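PDB 5EPW: nucleoprotein from Human coronavirus NL63, which probably packages the viral RNA genome into a helical ribonucleocapsid, the chain here being its C-terminal, dimer-forming domain. Local coordinates for residues P30-N35 with V55-D60; R43-N48 with S117-P122; F79-S84 with I94-K99. One frame throughout, in Å; residues are numbered along the deposited sequence.

Contact 1 (P30-N35 with V55-D60); sequences PTREEN and VQNGVD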
loop_
_atom_site.group_PDB
_atom_site.type_symbol
_atom_site.label_atom_id
_atom_site.label_comp_id
_atom_site.label_asym_id
_atom_site.label_seq_id
_atom_site.Cartn_x
_atom_site.Cartn_y
_atom_site.Cartn_z
ATOM N N PRO B 30 -2.628 -12.650 5.478
ATOM C CA PRO B 30 -3.142 -13.262 6.723
ATOM C C PRO B 30 -4.515 -13.930 6.550
ATOM O O PRO B 30 -5.371 -13.424 5.836
ATOM C CB PRO B 30 -3.200 -12.061 7.674
ATOM C CG PRO B 30 -3.601 -10.983 6.731
ATOM C CD PRO B 30 -2.734 -11.181 5.510
ATOM N N THR B 31 -4.715 -15.024 7.325
ATOM C CA THR B 31 -5.930 -15.847 7.371
ATOM C C THR B 31 -6.122 -16.291 8.810
ATOM O O THR B 31 -5.304 -16.029 9.625
ATOM C CB THR B 31 -5.779 -17.096 6.508
ATOM O OG1 THR B 31 -4.737 -17.869 7.017
ATOM C CG2 THR B 31 -5.468 -16.748 5.056
ATOM N N ARG B 32 -7.217 -16.981 9.122
ATOM C CA ARG B 32 -7.416 -17.475 10.484
ATOM C C ARG B 32 -6.280 -18.375 10.928
ATOM O O ARG B 32 -5.798 -18.310 12.064
ATOM C CB ARG B 32 -8.737 -18.250 10.561
ATOM C CG ARG B 32 -8.855 -19.035 11.855
ATOM C CD ARG B 32 -9.791 -18.454 12.835
ATOM N NE ARG B 32 -11.094 -19.113 12.790
ATOM C CZ ARG B 32 -12.239 -18.516 13.134
ATOM N NH1 ARG B 32 -12.251 -17.246 13.544
ATOM N NH2 ARG B 32 -13.395 -19.182 13.047
ATOM N N GLU B 33 -5.776 -19.190 9.993
ATOM C CA GLU B 33 -4.658 -20.135 10.206
ATOM C C GLU B 33 -3.358 -19.434 10.579
ATOM O O GLU B 33 -2.600 -19.857 11.419
ATOM C CB GLU B 33 -4.452 -20.980 8.935
ATOM C CG GLU B 33 -5.734 -21.529 8.278
ATOM C CD GLU B 33 -6.448 -20.578 7.330
ATOM O OE1 GLU B 33 -7.529 -20.141 7.692
ATOM O OE2 GLU B 33 -5.960 -20.306 6.203
ATOM N N GLU B 34 -3.077 -18.291 9.905
ATOM C CA GLU B 34 -1.863 -17.513 10.177
ATOM C C GLU B 34 -2.318 -16.035 10.101
ATOM O O GLU B 34 -2.415 -15.393 9.031
ATOM C CB GLU B 34 -0.802 -17.751 9.125
ATOM C CG GLU B 34 -0.120 -19.139 9.222
ATOM C CD GLU B 34 1.105 -19.209 8.329
ATOM O OE1 GLU B 34 0.870 -19.233 7.129
ATOM O OE2 GLU B 34 2.263 -19.198 8.841
ATOM N N ASN B 35 -2.657 -15.544 11.275
ATOM C CA ASN B 35 -3.435 -14.301 11.352
ATOM C C ASN B 35 -2.559 -13.021 11.313
ATOM O O ASN B 35 -1.361 -13.079 11.037
ATOM C CB ASN B 35 -4.384 -14.378 12.531
ATOM C CG ASN B 35 -3.666 -14.281 13.865
ATOM O OD1 ASN B 35 -2.510 -13.776 14.007
ATOM N ND2 ASN B 35 -4.360 -14.838 14.910
ATOM N N VAL B 55 -8.313 -8.777 12.635
ATOM C CA VAL B 55 -7.085 -9.292 13.183
ATOM C C VAL B 55 -7.063 -10.850 13.198
ATOM O O VAL B 55 -6.082 -11.490 12.818
ATOM C CB VAL B 55 -6.751 -8.690 14.589
ATOM C CG1 VAL B 55 -5.633 -9.470 15.212
ATOM C CG2 VAL B 55 -6.472 -7.174 14.445
ATOM N N GLN B 56 -8.178 -11.418 13.661
ATOM C CA GLN B 56 -8.341 -12.878 13.777
ATOM C C GLN B 56 -8.371 -13.623 12.466
ATOM O O GLN B 56 -7.884 -14.733 12.360
ATOM C CB GLN B 56 -9.699 -13.142 14.493
ATOM C CG GLN B 56 -10.094 -14.590 14.633
ATOM C CD GLN B 56 -11.233 -14.809 15.602
ATOM O OE1 GLN B 56 -11.005 -15.238 16.701
ATOM N NE2 GLN B 56 -12.442 -14.583 15.173
ATOM N N ASN B 57 -9.012 -13.017 11.473
ATOM C CA ASN B 57 -9.391 -13.703 10.223
ATOM C C ASN B 57 -8.663 -13.152 8.967
ATOM O O ASN B 57 -8.675 -13.755 7.934
ATOM C CB ASN B 57 -10.887 -13.673 10.032
ATOM C CG ASN B 57 -11.591 -14.514 11.074
ATOM O OD1 ASN B 57 -11.340 -15.712 11.141
ATOM N ND2 ASN B 57 -12.356 -13.888 11.947
ATOM N N GLY B 58 -7.923 -12.036 9.149
ATOM C CA GLY B 58 -7.194 -11.458 8.015
ATOM C C GLY B 58 -8.090 -11.236 6.810
ATOM O O GLY B 58 -9.238 -10.648 6.912
ATOM N N VAL B 59 -7.575 -11.561 5.607
ATOM C CA VAL B 59 -8.352 -11.380 4.363
ATOM C C VAL B 59 -9.631 -12.226 4.272
ATOM O O VAL B 59 -10.459 -11.971 3.427
ATOM C CB VAL B 59 -7.468 -11.544 3.124
ATOM C CG1 VAL B 59 -6.239 -10.572 3.176
ATOM C CG2 VAL B 59 -7.099 -13.013 2.879
ATOM N N ASP B 60 -9.756 -13.207 5.146
ATOM C CA ASP B 60 -10.981 -14.037 5.203
ATOM C C ASP B 60 -12.037 -13.452 6.078
ATOM O O ASP B 60 -13.206 -13.990 6.197
ATOM C CB ASP B 60 -10.598 -15.446 5.580
ATOM C CG ASP B 60 -9.809 -16.154 4.458
ATOM O OD1 ASP B 60 -9.767 -15.698 3.312
ATOM O OD2 ASP B 60 -9.134 -17.057 4.842
HETATM O O HOH W 1 -9.283 -17.954 7.313
HETATM O O HOH W 2 -6.710 -16.521 14.040
#
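The loop 30-35, on its way into helix 36-39, lies against the C-terminal end of helix 52-57 in the C-terminal domain of the nucleoprotein, and the pair is a worked example of a contact built chiefly from main chain. Its tight part runs from Pro30 to Arg32. The carbonyl oxygen of Pro30 accepts the N-H of Val59 at 2.9 Å (N to O, 150° at the hydrogen), the donor standing above the carbonyl plane. Gly58, just before Val59, leaves the helix with phi at 52°; without a side chain in the way, its CA comes within 3.5 Å of Pro30 O. The carbonyls of Asn57 and Gln56, each with a hydrogen bond of its own, are also approached by CA-H groups: Thr31 CA lies 3.5 Å from Asn57 O, and Arg32 CA lies 3.4 Å from Gln56 O in a straighter contact. Asn35, the N-cap of the next helix, sets its CB 3.4 Å from Val55 O. Ala75 of the second subunit packs on Pro30 and Val59, so this part also faces the dimer partner.

The outer side is looser. Arg32, with CG anti to its backbone N and its chain bent at the next two torsions, runs alongside Asn57; its NH1 is 3.0 Å from Asn57 OD1, but at an angle too poor for a hydrogen bond. The carboxylates of Glu33 and Asp60 approach to 4.5 Å between Glu33 OE1 and Asp60 OD2. Water 1 donates to both oxygens while accepting from Arg32 N, which probably softens their repulsion. Water 2 bridges the segments farther along, accepting from Asn35 ND2 and donating to Arg32 O. Its other proton goes to Gln56 O, 2.7 Å from the oxygen of water 2.

Contact 2 (R43-N48 with S117-P122); sequences RDFNHN and SAFTKP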
loop_
_atom_site.group_PDB
_atom_site.type_symbol
_atom_site.label_atom_id
_atom_site.label_comp_id
_atom_site.label_asym_id
_atom_site.label_seq_id
_atom_site.Cartn_x
_atom_site.Cartn_y
_atom_site.Cartn_z
ATOM N N ARG B 43 -1.729 -4.743 16.839
ATOM C CA ARG B 43 -2.229 -3.380 16.506
ATOM C C ARG B 43 -1.593 -2.354 17.451
ATOM O O ARG B 43 -1.562 -2.588 18.719
ATOM C CB ARG B 43 -3.703 -3.273 16.688
ATOM C CG ARG B 43 -4.525 -4.262 15.808
ATOM C CD ARG B 43 -4.351 -4.057 14.277
ATOM N NE ARG B 43 -3.163 -4.741 13.894
ATOM C CZ ARG B 43 -2.467 -4.440 12.774
ATOM N NH1 ARG B 43 -1.294 -5.070 12.560
ATOM N NH2 ARG B 43 -2.926 -3.574 11.880
ATOM N N ASP B 44 -1.169 -1.229 16.910
ATOM C CA ASP B 44 -0.621 -0.135 17.701
ATOM C C ASP B 44 -0.740 1.144 16.866
ATOM O O ASP B 44 -1.329 1.089 15.765
ATOM C CB ASP B 44 0.804 -0.429 18.223
ATOM C CG ASP B 44 1.902 -0.497 17.195
ATOM O OD1 ASP B 44 1.677 -0.035 16.038
ATOM O OD2 ASP B 44 2.978 -0.960 17.570
ATOM N N PHE B 45 -0.136 2.248 17.325
ATOM C CA PHE B 45 -0.336 3.496 16.608
ATOM C C PHE B 45 0.410 3.599 15.334
ATOM O O PHE B 45 0.060 4.451 14.510
ATOM C CB PHE B 45 -0.094 4.665 17.612
ATOM C CG PHE B 45 -1.172 4.766 18.656
ATOM C CD1 PHE B 45 -2.365 5.396 18.353
ATOM C CD2 PHE B 45 -1.011 4.210 19.949
ATOM C CE1 PHE B 45 -3.378 5.412 19.263
ATOM C CE2 PHE B 45 -2.034 4.285 20.857
ATOM C CZ PHE B 45 -3.251 4.857 20.500
ATOM N N ASN B 46 1.329 2.695 15.098
ATOM C CA ASN B 46 2.078 2.636 13.801
ATOM C C ASN B 46 1.555 1.500 12.893
ATOM O O ASN B 46 2.037 1.347 11.781
ATOM C CB ASN B 46 3.565 2.533 14.030
ATOM C CG ASN B 46 4.212 3.870 14.388
ATOM O OD1 ASN B 46 4.371 4.738 13.491
ATOM N ND2 ASN B 46 4.391 4.132 15.681
ATOM N N HIS B 47 0.628 0.704 13.391
ATOM C CA HIS B 47 0.031 -0.439 12.675
ATOM C C HIS B 47 -1.430 -0.540 13.086
ATOM O O HIS B 47 -1.784 -1.359 13.958
ATOM C CB HIS B 47 0.807 -1.765 12.973
ATOM C CG HIS B 47 2.280 -1.646 12.893
ATOM N ND1 HIS B 47 3.068 -1.113 13.900
ATOM C CD2 HIS B 47 3.126 -2.000 11.911
ATOM C CE1 HIS B 47 4.326 -1.168 13.544
ATOM N NE2 HIS B 47 4.416 -1.664 12.323
ATOM N N ASN B 48 -2.239 0.422 12.641
ATOM C CA ASN B 48 -3.470 0.759 13.384
ATOM C C ASN B 48 -4.795 0.242 12.789
ATOM O O ASN B 48 -5.864 0.519 13.365
ATOM C CB ASN B 48 -3.585 2.277 13.642
ATOM C CG ASN B 48 -3.597 3.092 12.433
ATOM O OD1 ASN B 48 -2.858 2.879 11.437
ATOM N ND2 ASN B 48 -4.454 4.108 12.410
ATOM N N SER B 117 -7.682 2.633 13.671
ATOM C CA SER B 117 -7.415 2.512 15.072
ATOM C C SER B 117 -8.558 1.888 15.875
ATOM O O SER B 117 -8.876 2.275 17.073
ATOM C CB SER B 117 -7.069 3.942 15.637
ATOM O OG SER B 117 -5.848 4.439 15.007
ATOM N N ALA B 118 -9.116 0.853 15.278
ATOM C CA ALA B 118 -10.145 0.067 15.935
ATOM C C ALA B 118 -9.728 -0.557 17.221
ATOM O O ALA B 118 -10.563 -0.775 18.183
ATOM C CB ALA B 118 -10.726 -0.913 14.978
ATOM N N PHE B 119 -8.465 -0.870 17.440
ATOM C CA PHE B 119 -7.910 -1.379 18.647
ATOM C C PHE B 119 -8.147 -0.422 19.836
ATOM O O PHE B 119 -8.141 -0.953 20.947
ATOM C CB PHE B 119 -6.410 -1.718 18.534
ATOM C CG PHE B 119 -5.487 -0.530 18.564
ATOM C CD1 PHE B 119 -5.217 0.209 17.416
ATOM C CD2 PHE B 119 -4.813 -0.157 19.729
ATOM C CE1 PHE B 119 -4.342 1.353 17.457
ATOM C CE2 PHE B 119 -3.904 0.921 19.763
ATOM C CZ PHE B 119 -3.694 1.696 18.622
ATOM N N THR B 120 -8.374 0.829 19.597
ATOM C CA THR B 120 -8.613 1.809 20.730
ATOM C C THR B 120 -10.059 1.676 21.231
ATOM O O THR B 120 -10.434 2.274 22.282
ATOM C CB THR B 120 -8.293 3.213 20.303
ATOM O OG1 THR B 120 -9.035 3.756 19.210
ATOM C CG2 THR B 120 -6.805 3.332 19.886
ATOM N N LYS B 121 -10.900 0.947 20.522
ATOM C CA LYS B 121 -12.352 1.058 20.718
ATOM C C LYS B 121 -12.905 -0.337 20.592
ATOM O O LYS B 121 -13.717 -0.612 19.721
ATOM C CB LYS B 121 -13.004 2.098 19.803
ATOM C CG LYS B 121 -12.549 2.068 18.356
ATOM C CD LYS B 121 -12.789 3.320 17.478
ATOM C CE LYS B 121 -12.268 2.947 16.060
ATOM N NZ LYS B 121 -12.343 3.765 14.821
ATOM N N PRO B 122 -12.499 -1.234 21.500
ATOM C CA PRO B 122 -13.063 -2.577 21.459
ATOM C C PRO B 122 -14.558 -2.659 21.914
ATOM O O PRO B 122 -15.025 -1.816 22.701
ATOM C CB PRO B 122 -12.143 -3.351 22.408
ATOM C CG PRO B 122 -11.714 -2.335 23.398
ATOM C CD PRO B 122 -11.610 -1.037 22.647
HETATM O O HOH W 3 -6.913 -1.468 15.007
#
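Asp44 OD1 is gripped by two hydrogen bonds, both approaching from above the carboxylate plane: Asn46 N at 2.9 Å, which makes an Asx turn, and His47 ND1 at 2.8 Å, the latter in the plane of the imidazole. Together they brace the type I turn from Asp44 to His47, whose second residue, Phe45, reaches across to segment 117-122.

Aromatic packing and an amide-hydroxyl hydrogen bond carry the contact. Phe119 has CG in the crowded position between backbone N and carbonyl carbon (chi1 77°), and drives its tip at Phe45 in a T-shaped stack, the planes 69° apart and the centroids separated by 5.0 Å. CZ of Phe119 stands over the centre of the Phe45 ring, 3.6 Å above its plane. One face of Phe119 lies against the main chain of Arg43 and Asp44, the opposite face against CG2 of Thr120. Phe119 CB meets Arg43 CB at 3.6 Å. Thr120 is held in turn by Ser117 O, which takes its hydroxyl at 2.6 Å (OG1 to O) nearly along the C=O axis.

Asn48 holds the other end of the contact. Its ND2 gives a nearly straight bond to Ser117 OG at 3.0 Å (166° at the hydrogen), in the plane of the amide, while Asn48 O takes a weak bond from Ser117 N and a proton from water 3, which also accepts from Phe119 N.

The contact thus ties the loop between helices 36-39 and 52-57 to the 3-10 segment 118-120 that follows helix 109-115. Asn48 OD1 accepts from Val83 N of the second subunit, in strand 82-88, and Arg43 NH2 donates to Met49 O of its own chain and to Phe79 O of the second subunit, at the end of helix 74-79.

Contact 3 (F79-S84 with I94-K99); sequences FDSEVS and ITYTYK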
loop_
_atom_site.group_PDB
_atom_site.type_symbol
_atom_site.label_atom_id
_atom_site.label_comp_id
_atom_site.label_asym_id
_atom_site.label_seq_id
_atom_site.Cartn_x
_atom_site.Cartn_y
_atom_site.Cartn_z
ATOM N N PHE B 79 3.801 3.936 -8.492
ATOM C CA PHE B 79 3.860 5.112 -9.363
ATOM C C PHE B 79 3.224 6.325 -8.765
ATOM O O PHE B 79 3.369 7.462 -9.321
ATOM C CB PHE B 79 3.223 4.848 -10.725
ATOM C CG PHE B 79 3.992 3.928 -11.598
ATOM C CD1 PHE B 79 5.269 4.272 -12.055
ATOM C CD2 PHE B 79 3.494 2.636 -11.913
ATOM C CE1 PHE B 79 6.011 3.433 -12.850
ATOM C CE2 PHE B 79 4.213 1.800 -12.768
ATOM C CZ PHE B 79 5.435 2.221 -13.256
ATOM N N ASP B 80 2.483 6.235 -7.666
ATOM C CA ASP B 80 1.675 7.350 -7.186
ATOM C C ASP B 80 1.890 7.606 -5.690
ATOM O O ASP B 80 1.081 8.268 -5.052
ATOM C CB ASP B 80 0.198 7.193 -7.574
ATOM C CG ASP B 80 -0.601 8.488 -7.521
ATOM O OD1 ASP B 80 0.019 9.514 -7.949
ATOM O OD2 ASP B 80 -1.810 8.403 -7.251
ATOM N N SER B 81 3.062 7.202 -5.179
ATOM C CA SER B 81 3.549 7.474 -3.798
ATOM C C SER B 81 4.804 8.335 -3.823
ATOM O O SER B 81 5.565 8.389 -4.810
ATOM C CB SER B 81 3.932 6.153 -3.062
ATOM O OG SER B 81 2.824 5.245 -2.914
ATOM N N GLU B 82 5.103 8.871 -2.669
ATOM C CA GLU B 82 6.438 9.399 -2.399
ATOM C C GLU B 82 7.203 8.302 -1.682
ATOM O O GLU B 82 6.826 7.856 -0.584
ATOM C CB GLU B 82 6.383 10.687 -1.518
ATOM C CG GLU B 82 7.774 11.267 -1.207
ATOM C CD GLU B 82 7.710 12.658 -0.573
ATOM O OE1 GLU B 82 6.622 13.209 -0.498
ATOM O OE2 GLU B 82 8.805 13.138 -0.183
ATOM N N VAL B 83 8.368 7.870 -2.216
ATOM C CA VAL B 83 9.151 6.815 -1.691
ATOM C C VAL B 83 10.531 7.270 -1.236
ATOM O O VAL B 83 11.140 8.106 -1.947
ATOM C CB VAL B 83 9.327 5.683 -2.751
ATOM C CG1 VAL B 83 10.297 4.585 -2.269
ATOM C CG2 VAL B 83 8.018 5.056 -3.178
ATOM N N SER B 84 10.947 6.804 -0.063
ATOM C CA SER B 84 12.312 7.139 0.471
ATOM C C SER B 84 12.914 5.947 1.110
ATOM O O SER B 84 12.235 4.931 1.345
ATOM C CB SER B 84 12.212 8.255 1.420
ATOM O OG SER B 84 11.690 7.818 2.658
ATOM N N ILE B 94 12.538 0.887 3.351
ATOM C CA ILE B 94 11.832 1.636 2.279
ATOM C C ILE B 94 10.500 2.147 2.911
ATOM O O ILE B 94 9.783 1.365 3.557
ATOM C CB ILE B 94 11.448 0.769 1.073
ATOM C CG1 ILE B 94 12.745 0.109 0.439
ATOM C CG2 ILE B 94 10.825 1.632 0.012
ATOM C CD1 ILE B 94 12.518 -1.006 -0.583
ATOM N N THR B 95 10.283 3.468 2.745
ATOM C CA THR B 95 9.017 4.075 3.149
ATOM C C THR B 95 8.223 4.486 1.929
ATOM O O THR B 95 8.738 5.191 1.008
ATOM C CB THR B 95 9.228 5.310 4.006
ATOM O OG1 THR B 95 9.987 5.015 5.203
ATOM C CG2 THR B 95 7.917 5.883 4.469
ATOM N N TYR B 96 6.957 4.029 1.854
ATOM C CA TYR B 96 5.954 4.521 0.923
ATOM C C TYR B 96 5.008 5.432 1.693
ATOM O O TYR B 96 4.418 4.983 2.686
ATOM C CB TYR B 96 5.145 3.404 0.276
ATOM C CG TYR B 96 5.870 2.432 -0.624
ATOM C CD1 TYR B 96 6.619 1.374 -0.093
ATOM C CD2 TYR B 96 5.650 2.516 -2.026
ATOM C CE1 TYR B 96 7.159 0.428 -0.960
ATOM C CE2 TYR B 96 6.182 1.547 -2.897
ATOM C CZ TYR B 96 6.954 0.578 -2.337
ATOM O OH TYR B 96 7.485 -0.403 -3.195
ATOM N N THR B 97 4.838 6.642 1.185
ATOM C CA THR B 97 3.770 7.534 1.769
ATOM C C THR B 97 2.812 7.748 0.635
ATOM O O THR B 97 3.171 8.332 -0.453
ATOM C CB THR B 97 4.381 8.881 2.237
ATOM O OG1 THR B 97 5.362 8.612 3.234
ATOM C CG2 THR B 97 3.241 9.737 2.871
ATOM N N TYR B 98 1.585 7.269 0.763
ATOM C CA TYR B 98 0.578 7.253 -0.325
ATOM C C TYR B 98 -0.652 8.056 0.176
ATOM O O TYR B 98 -1.204 7.694 1.209
ATOM C CB TYR B 98 0.226 5.798 -0.707
ATOM C CG TYR B 98 -0.833 5.762 -1.792
ATOM C CD1 TYR B 98 -0.482 5.988 -3.101
ATOM C CD2 TYR B 98 -2.182 5.666 -1.452
ATOM C CE1 TYR B 98 -1.504 6.070 -4.121
ATOM C CE2 TYR B 98 -3.147 5.696 -2.426
ATOM C CZ TYR B 98 -2.813 5.884 -3.730
ATOM O OH TYR B 98 -3.829 5.930 -4.668
ATOM N N LYS B 99 -1.107 9.008 -0.621
ATOM C CA LYS B 99 -2.282 9.828 -0.274
ATOM C C LYS B 99 -3.355 9.614 -1.344
ATOM O O LYS B 99 -3.058 9.664 -2.544
ATOM C CB LYS B 99 -1.879 11.276 -0.272
ATOM C CG LYS B 99 -0.926 11.558 0.861
ATOM C CD LYS B 99 -0.415 13.009 0.837
ATOM C CE LYS B 99 0.628 13.233 1.910
ATOM N NZ LYS B 99 0.963 14.730 1.932
HETATM O O HOH W 4 -1.745 9.697 -4.819
HETATM O O HOH W 5 0.388 9.841 -2.961
HETATM O O HOH W 6 -2.938 6.029 -7.105
HETATM O O HOH W 7 -4.382 8.861 -5.405
HETATM O O HOH W 8 7.777 8.540 1.932
#
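A two-stranded antiparallel beta hairpin is joined here near the start of strand 82-88, where it runs against strand 91-103. Its first shell is two hydrogen-bonded pairs. Glu82 and Thr97 exchange N-H and C=O, with Glu82 N to Thr97 O at 3.0 Å, and Ser84 and Thr95 do the same, Thr95 N reaching Ser84 O at 2.8 Å. All four donors lie in the plane of the carbonyl they meet. Between these pairs comes the non-hydrogen-bonded pair Val83 and Tyr96, with Val83 CA 3.2 Å from Thr95 O in a CA-H...O contact.

The next shell is apolar. Val83 splits its methyls, CG1 lying 3.8 Å from Ile94 CG2 and CG2 3.7 Å from Tyr96 CD2, so the valine lies alongside both neighbours, pointing the same way. Ser81 OG, at the edge of the Tyr96 and Tyr98 rings and 3.4 Å from Tyr98 CD1, is held by a bond to Leu77 O of helix 74-79.

Farther out, the second subunit fixes these groups: strand 91-103 continues the sheet antiparallel into that chain, as in other coronavirus N dimers, Tyr96 OH bonds Leu70 O of the second subunit, and Glu82 OE1 bonds Asn46 ND2 of the second subunit. Asp80 OD1 forms a salt bridge with Arg25 of the second subunit, which probably favours the charged carboxylate. At that end, the hydroxyl of Tyr98 donates to water 6 in the plane of its ring, and this water, 2.6 Å from Asp80 OD2, donates to that oxygen.

Contacts 1 and 2 are neighbours, with centres about 17 Å apart and segments that alternate along the chain; Val55 CG2 packs on Arg43 CG at 3.8 Å, joining the end of helix 52-57 to the loop after helix 36-39. Contact 3 stands apart. Its centre lies about 26 Å from that of contact 1 and 22 Å from that of contact 2, whose nearest atoms are still about 10 Å away. In the dimer, contact 2 of one subunit meets contact 3 of the other, the polar ends of segment 43-48 serving segment 79-84 of the second subunit; contact 1 too touches that subunit. Contacts 2 and 3 thus exemplify sites remote within one chain that meet across a homodimer interface.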